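Local coordinates for protein DNA-(apurinic or apyrimidinic site) lyase (Xenopus laevis, PDB 6WCD) that cleaves DNA at abasic sites as a weak endonuclease and resects 3' ends as a magnesium-dependent 3'-5' exonuclease in DNA repair, at residues K154-Q165 and P206-F214. Sequence-based numbering, arbitrary orientation.
Sequences KTYKLRFYHLLQ and PGRQWLNQF. With BU1 (1,4-butanediol), chain G.
Helices 154-165 and 206-214 run nearly parallel, their axes 10.5 Å apart and 7° from alignment, with L158 level with G207, Y161 with W210 and Q165 with F214. Between them the Y161 ring lies almost flat against the six-membered ring of W210 in an offset stack, centroids 4.3 Å apart, while Y161 CB sits over the five-membered ring as a CH-pi contact. A chi1 of 173° turns the W210 side chain away from its own backbone N, towards the Y161 ring, and its other face receives CB of F214. Further along, the amides of Q165 and Q213 pair reciprocally: Q213 NE2 gives a nearly straight bond to Q165 OE1 (2.9 Å), and Q165 NE2 returns one to Q213 OE1 (3.2 Å), in the carbonyl plane. Q165 OE1 also accepts a weak bond from W210 NE1, and Q213 NE2 donates to W210 O (2.8 Å) within its own helix. Replacing W210 with an alanine would probably open a gap over one face of the Y161 ring and cost Q165 OE1 its weaker donor. At the N-terminal end, L158 packs on P206, and butanediol lies by K157, G207 and P206. Hydrogen bonds from Y161 OH to V184 O and T186 OG1, and from K157 NZ to N185 O, set helix 154-165 against the active-site segment of the DNase I-like fold that holds catalytic D183 and N185, probably the transition-state stabiliser.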
# COMPACT_ATOMS: atom_id res chain seq x y z
N LYS A 154 10.35 -16.95 4.80
CA LYS A 154 10.02 -17.10 3.38
C LYS A 154 8.61 -17.65 3.21
O LYS A 154 7.85 -17.18 2.39
CB LYS A 154 11.04 -18.00 2.70
CG LYS A 154 10.83 -18.08 1.20
CD LYS A 154 11.79 -19.11 0.58
CE LYS A 154 11.51 -19.32 -0.90
NZ LYS A 154 12.51 -20.20 -1.58
N THR A 155 8.27 -18.62 4.06
CA THR A 155 6.91 -19.16 4.04
C THR A 155 5.90 -18.10 4.42
O THR A 155 4.87 -17.92 3.74
CB THR A 155 6.81 -20.31 5.03
OG1 THR A 155 7.81 -21.29 4.75
CG2 THR A 155 5.45 -20.97 4.94
N TYR A 156 6.21 -17.31 5.44
CA TYR A 156 5.33 -16.21 5.83
C TYR A 156 5.06 -15.27 4.67
O TYR A 156 3.94 -14.85 4.44
CB TYR A 156 5.98 -15.49 7.04
CG TYR A 156 5.22 -14.35 7.66
CD1 TYR A 156 4.26 -14.60 8.61
CD2 TYR A 156 5.48 -13.05 7.34
CE1 TYR A 156 3.52 -13.56 9.16
CE2 TYR A 156 4.75 -11.99 7.89
CZ TYR A 156 3.80 -12.30 8.86
OH TYR A 156 3.06 -11.26 9.42
N LYS A 157 6.11 -14.91 3.92
CA LYS A 157 5.96 -13.98 2.82
C LYS A 157 5.01 -14.54 1.74
O LYS A 157 4.13 -13.82 1.23
CB LYS A 157 7.36 -13.68 2.23
CG LYS A 157 7.30 -12.68 1.07
CD LYS A 157 8.70 -12.50 0.46
CE LYS A 157 8.62 -11.37 -0.59
NZ LYS A 157 9.92 -11.14 -1.28
N LEU A 158 5.20 -15.82 1.39
CA LEU A 158 4.38 -16.42 0.33
C LEU A 158 2.93 -16.56 0.81
O LEU A 158 2.00 -16.34 0.03
CB LEU A 158 4.98 -17.75 -0.10
CG LEU A 158 6.41 -17.63 -0.67
CD1 LEU A 158 7.03 -18.99 -0.90
CD2 LEU A 158 6.36 -16.87 -1.97
N ARG A 159 2.75 -16.91 2.09
CA ARG A 159 1.38 -16.97 2.64
C ARG A 159 0.73 -15.62 2.70
O ARG A 159 -0.47 -15.49 2.45
CB ARG A 159 1.42 -17.66 3.98
CG ARG A 159 1.86 -19.14 3.89
CD ARG A 159 0.84 -19.98 3.22
NE ARG A 159 -0.23 -20.28 4.16
CZ ARG A 159 -1.17 -21.17 3.92
NH1 ARG A 159 -1.25 -21.73 2.73
NH2 ARG A 159 -2.02 -21.49 4.89
N PHE A 160 1.50 -14.55 2.96
CA PHE A 160 0.96 -13.20 2.92
C PHE A 160 0.48 -12.83 1.53
O PHE A 160 -0.60 -12.29 1.38
CB PHE A 160 2.01 -12.22 3.42
CG PHE A 160 1.52 -10.83 3.61
CD1 PHE A 160 1.57 -9.90 2.59
CD2 PHE A 160 1.02 -10.43 4.83
CE1 PHE A 160 1.09 -8.58 2.80
CE2 PHE A 160 0.54 -9.12 5.03
CZ PHE A 160 0.59 -8.22 4.02
N TYR A 161 1.28 -13.16 0.51
CA TYR A 161 0.85 -12.96 -0.86
C TYR A 161 -0.45 -13.71 -1.17
O TYR A 161 -1.34 -13.14 -1.81
CB TYR A 161 1.92 -13.45 -1.80
CG TYR A 161 3.16 -12.59 -1.96
CD1 TYR A 161 3.16 -11.25 -1.74
CD2 TYR A 161 4.31 -13.16 -2.47
CE1 TYR A 161 4.32 -10.48 -1.98
CE2 TYR A 161 5.46 -12.39 -2.73
CZ TYR A 161 5.43 -11.05 -2.48
OH TYR A 161 6.60 -10.30 -2.78
N HIS A 162 -0.56 -14.95 -0.69
CA HIS A 162 -1.78 -15.71 -0.98
C HIS A 162 -2.97 -15.09 -0.27
O HIS A 162 -4.06 -14.96 -0.86
CB HIS A 162 -1.57 -17.16 -0.55
CG HIS A 162 -2.70 -18.07 -0.89
ND1 HIS A 162 -3.21 -18.19 -2.16
CD2 HIS A 162 -3.37 -18.97 -0.13
CE1 HIS A 162 -4.18 -19.09 -2.16
NE2 HIS A 162 -4.30 -19.57 -0.94
N LEU A 163 -2.79 -14.63 0.95
CA LEU A 163 -3.88 -13.94 1.64
C LEU A 163 -4.27 -12.63 0.95
O LEU A 163 -5.46 -12.29 0.84
CB LEU A 163 -3.49 -13.68 3.10
CG LEU A 163 -4.53 -12.99 4.01
CD1 LEU A 163 -5.72 -13.91 4.10
CD2 LEU A 163 -3.90 -12.74 5.39
N LEU A 164 -3.29 -11.85 0.53
CA LEU A 164 -3.55 -10.61 -0.20
C LEU A 164 -4.35 -10.87 -1.46
O LEU A 164 -5.34 -10.18 -1.72
CB LEU A 164 -2.22 -9.95 -0.53
CG LEU A 164 -2.27 -8.75 -1.47
CD1 LEU A 164 -3.11 -7.62 -0.88
CD2 LEU A 164 -0.83 -8.28 -1.70
N GLN A 165 -3.96 -11.88 -2.25
CA GLN A 165 -4.73 -12.22 -3.44
C GLN A 165 -6.15 -12.61 -3.09
O GLN A 165 -7.12 -12.16 -3.75
CB GLN A 165 -4.02 -13.32 -4.23
CG GLN A 165 -4.77 -13.75 -5.43
CD GLN A 165 -3.96 -14.60 -6.35
OE1 GLN A 165 -2.91 -15.11 -5.98
NE2 GLN A 165 -4.48 -14.81 -7.56
N PRO A 206 9.54 -18.04 -6.37
CA PRO A 206 8.11 -18.24 -6.04
C PRO A 206 7.31 -16.95 -5.87
O PRO A 206 6.10 -16.94 -6.15
CB PRO A 206 8.16 -19.05 -4.73
CG PRO A 206 9.48 -18.79 -4.17
CD PRO A 206 10.41 -18.62 -5.34
N GLY A 207 7.95 -15.85 -5.47
CA GLY A 207 7.24 -14.58 -5.39
C GLY A 207 6.93 -14.05 -6.76
O GLY A 207 5.87 -13.47 -7.01
N ARG A 208 7.87 -14.25 -7.70
CA ARG A 208 7.65 -13.80 -9.06
C ARG A 208 6.64 -14.67 -9.76
O ARG A 208 5.80 -14.17 -10.53
CB ARG A 208 8.98 -13.78 -9.79
CG ARG A 208 8.93 -13.18 -11.12
CD ARG A 208 10.35 -12.99 -11.62
NE ARG A 208 11.02 -11.95 -10.84
CZ ARG A 208 12.19 -12.04 -10.23
NH1 ARG A 208 12.92 -13.16 -10.25
NH2 ARG A 208 12.63 -10.99 -9.58
N GLN A 209 6.62 -15.97 -9.46
CA GLN A 209 5.55 -16.81 -9.97
C GLN A 209 4.21 -16.30 -9.48
O GLN A 209 3.20 -16.31 -10.22
CB GLN A 209 5.75 -18.27 -9.55
CG GLN A 209 6.94 -18.93 -10.22
CD GLN A 209 7.19 -20.34 -9.69
OE1 GLN A 209 6.63 -20.74 -8.67
NE2 GLN A 209 8.04 -21.09 -10.37
N TRP A 210 4.14 -15.91 -8.20
CA TRP A 210 2.89 -15.38 -7.66
C TRP A 210 2.46 -14.15 -8.42
O TRP A 210 1.30 -14.03 -8.86
CB TRP A 210 3.05 -15.08 -6.16
CG TRP A 210 1.82 -14.40 -5.66
CD1 TRP A 210 0.62 -14.98 -5.43
CD2 TRP A 210 1.66 -13.02 -5.48
NE1 TRP A 210 -0.29 -14.04 -5.05
CE2 TRP A 210 0.31 -12.80 -5.11
CE3 TRP A 210 2.50 -11.91 -5.57
CZ2 TRP A 210 -0.18 -11.54 -4.81
CZ3 TRP A 210 2.01 -10.67 -5.28
CH2 TRP A 210 0.67 -10.49 -4.91
N LEU A 211 3.38 -13.21 -8.62
CA LEU A 211 3.05 -11.98 -9.33
C LEU A 211 2.61 -12.26 -10.75
O LEU A 211 1.67 -11.62 -11.26
CB LEU A 211 4.27 -11.06 -9.36
CG LEU A 211 4.31 -9.77 -8.59
CD1 LEU A 211 5.43 -8.92 -9.14
CD2 LEU A 211 3.00 -9.02 -8.58
N ASN A 212 3.32 -13.18 -11.45
CA ASN A 212 2.99 -13.49 -12.82
C ASN A 212 1.54 -13.92 -12.97
O ASN A 212 0.91 -13.61 -13.98
CB ASN A 212 3.89 -14.59 -13.37
CG ASN A 212 5.34 -14.15 -13.63
OD1 ASN A 212 5.61 -12.99 -13.87
ND2 ASN A 212 6.26 -15.13 -13.64
N GLN A 213 1.02 -14.72 -12.03
CA GLN A 213 -0.37 -15.15 -12.15
C GLN A 213 -1.35 -14.15 -11.56
O GLN A 213 -2.53 -14.18 -11.95
CB GLN A 213 -0.58 -16.54 -11.54
CG GLN A 213 -0.21 -16.66 -10.09
CD GLN A 213 -1.33 -16.22 -9.16
OE1 GLN A 213 -2.50 -16.55 -9.35
NE2 GLN A 213 -0.96 -15.49 -8.15
N PHE A 214 -0.90 -13.26 -10.68
CA PHE A 214 -1.79 -12.28 -10.09
C PHE A 214 -2.06 -11.14 -11.08
O PHE A 214 -3.19 -10.59 -11.12
CB PHE A 214 -1.15 -11.73 -8.80
CG PHE A 214 -2.03 -10.81 -8.04
CD1 PHE A 214 -3.25 -11.24 -7.53
CD2 PHE A 214 -1.64 -9.53 -7.81
CE1 PHE A 214 -4.07 -10.41 -6.85
CE2 PHE A 214 -2.47 -8.67 -7.09
CZ PHE A 214 -3.66 -9.13 -6.61
C1 BU1 G . 11.48 -11.77 -3.91
C2 BU1 G . 10.42 -12.85 -4.16
C3 BU1 G . 10.09 -13.66 -2.89
C4 BU1 G . 10.33 -15.16 -3.09
O5 BU1 G . 12.20 -11.53 -5.10
O6 BU1 G . 10.87 -15.69 -1.91